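Local coordinates for protein maleylacetate reductase (Agrobacterium tumefaciens, PDB 3HL0) that probably catalyses the NADH-dependent reduction of maleylacetate to 3-oxoadipate, as a member of the iron-containing alcohol dehydrogenase family, at residues H265-V270 with N276-L281. Numbering follows the deposited sequence.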
# COMPACT_ATOMS: atom_id res chain seq x y z
N HIS A 265 4.62 -16.54 -16.15
CA HIS A 265 4.60 -17.98 -15.84
C HIS A 265 3.27 -18.60 -16.11
O HIS A 265 3.23 -19.72 -16.58
CB HIS A 265 4.99 -18.14 -14.37
CG HIS A 265 6.31 -17.53 -14.08
ND1 HIS A 265 7.49 -18.12 -14.48
CD2 HIS A 265 6.64 -16.34 -13.52
CE1 HIS A 265 8.50 -17.32 -14.16
NE2 HIS A 265 8.01 -16.24 -13.57
N THR A 266 2.18 -17.88 -15.80
CA THR A 266 0.85 -18.43 -16.04
C THR A 266 0.60 -18.44 -17.54
O THR A 266 0.03 -19.42 -18.07
CB THR A 266 -0.24 -17.63 -15.29
OG1 THR A 266 -0.13 -16.25 -15.66
CG2 THR A 266 -0.03 -17.80 -13.76
N ILE A 267 1.03 -17.39 -18.23
CA ILE A 267 0.88 -17.40 -19.71
C ILE A 267 1.76 -18.47 -20.33
O ILE A 267 1.26 -19.22 -21.18
CB ILE A 267 1.16 -16.01 -20.28
CG1 ILE A 267 0.09 -15.04 -19.78
CG2 ILE A 267 1.18 -16.05 -21.81
CD1 ILE A 267 -1.36 -15.43 -20.10
N ALA A 268 3.01 -18.62 -19.89
CA ALA A 268 3.84 -19.74 -20.38
C ALA A 268 3.21 -21.10 -20.17
O ALA A 268 3.36 -22.00 -21.05
CB ALA A 268 5.26 -19.70 -19.76
N TYR A 269 2.54 -21.31 -19.04
CA TYR A 269 1.88 -22.60 -18.75
C TYR A 269 0.82 -22.85 -19.83
O TYR A 269 0.80 -23.94 -20.43
CB TYR A 269 1.19 -22.54 -17.40
CG TYR A 269 0.53 -23.81 -16.91
CD1 TYR A 269 1.20 -24.64 -15.99
CD2 TYR A 269 -0.79 -24.12 -17.25
CE1 TYR A 269 0.57 -25.79 -15.45
CE2 TYR A 269 -1.44 -25.28 -16.73
CZ TYR A 269 -0.73 -26.10 -15.83
OH TYR A 269 -1.30 -27.25 -15.31
N VAL A 270 -0.02 -21.84 -20.12
CA VAL A 270 -1.12 -22.04 -21.09
C VAL A 270 -0.60 -22.09 -22.52
O VAL A 270 -1.17 -22.80 -23.35
CB VAL A 270 -2.22 -20.95 -20.92
CG1 VAL A 270 -3.37 -21.13 -21.94
CG2 VAL A 270 -2.72 -21.06 -19.46
N ASN A 276 -1.82 -20.93 -30.79
CA ASN A 276 -2.36 -20.07 -31.80
C ASN A 276 -3.15 -18.92 -31.19
O ASN A 276 -3.11 -17.81 -31.68
CB ASN A 276 -3.26 -20.87 -32.75
CG ASN A 276 -2.47 -21.92 -33.53
OD1 ASN A 276 -1.35 -21.66 -33.98
ND2 ASN A 276 -3.05 -23.09 -33.68
N LEU A 277 -3.83 -19.20 -30.09
CA LEU A 277 -4.64 -18.13 -29.46
C LEU A 277 -3.73 -17.07 -28.84
O LEU A 277 -4.10 -15.88 -28.84
CB LEU A 277 -5.60 -18.71 -28.45
CG LEU A 277 -6.68 -19.65 -29.04
CD1 LEU A 277 -7.44 -20.27 -27.88
CD2 LEU A 277 -7.60 -18.87 -29.95
N LEU A 278 -2.55 -17.48 -28.36
CA LEU A 278 -1.63 -16.49 -27.77
C LEU A 278 -0.67 -15.88 -28.78
O LEU A 278 0.11 -15.00 -28.45
CB LEU A 278 -0.89 -17.12 -26.57
CG LEU A 278 -1.76 -17.24 -25.33
CD1 LEU A 278 -1.16 -18.25 -24.33
CD2 LEU A 278 -1.92 -15.87 -24.65
N ALA A 279 -0.72 -16.34 -30.04
CA ALA A 279 0.19 -15.80 -31.05
C ALA A 279 0.16 -14.26 -31.21
O ALA A 279 1.22 -13.67 -31.37
CB ALA A 279 -0.01 -16.51 -32.42
N PRO A 280 -1.02 -13.62 -31.12
CA PRO A 280 -1.01 -12.15 -31.24
C PRO A 280 -0.25 -11.48 -30.12
O PRO A 280 0.38 -10.42 -30.32
CB PRO A 280 -2.51 -11.76 -31.18
CG PRO A 280 -3.25 -13.00 -31.53
CD PRO A 280 -2.40 -14.17 -31.07
N LEU A 281 -0.26 -12.11 -28.96
CA LEU A 281 0.51 -11.60 -27.84
C LEU A 281 2.01 -11.85 -28.04
O LEU A 281 2.81 -10.95 -27.82
CB LEU A 281 0.06 -12.21 -26.52
CG LEU A 281 0.90 -11.80 -25.28
CD1 LEU A 281 1.06 -10.29 -25.06
CD2 LEU A 281 0.19 -12.39 -24.05
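Ile267 and Leu278 meet through methyl groups. CG2 of Ile267 lies 4.1 Å from CD1 of Leu278. The same leucine methyl is also 4.1 Å from the carbonyl O of Ile267, so it rests against both side chain and backbone of the helix. In Ile267, a chi1 of -65° sets CG1 beside the backbone N and CG2 anti to it, and CG2 is the branch that reaches Leu278 and Leu281.

Val270 takes the next turn of helix 255-271. Its CG1 is 4.3 Å from CD1 of Leu278, which therefore packs against both Ile267 and Val270. Leu281 adds a looser touch: its CD2 sits 4.4 Å from CG2 of Ile267. Leu278 and Leu281 thus share the CG2 methyl of Ile267. Ile267 and Leu278 are the closest CA pair, 8.5 Å apart.

Thr266 OG1 is hydrogen-bonded to His240 ND1, and Tyr269 OH to Pro333 O and Glu335 N, which ties the flanking helix residues to other parts of the chain. Tyr182 packs on Ile267 and Val270, while Leu293 of helix 289-300 touches both Ile267 and Leu281.

The contact joins the C-terminal turns of helix 255-271 to 276-281, which leads into helix 279-285, away from the NAD and calcium sites. The four touching residues are buried. With methyl groups alone meeting between the side chains, the join rests on dispersion and the exclusion of water, without directional bonds.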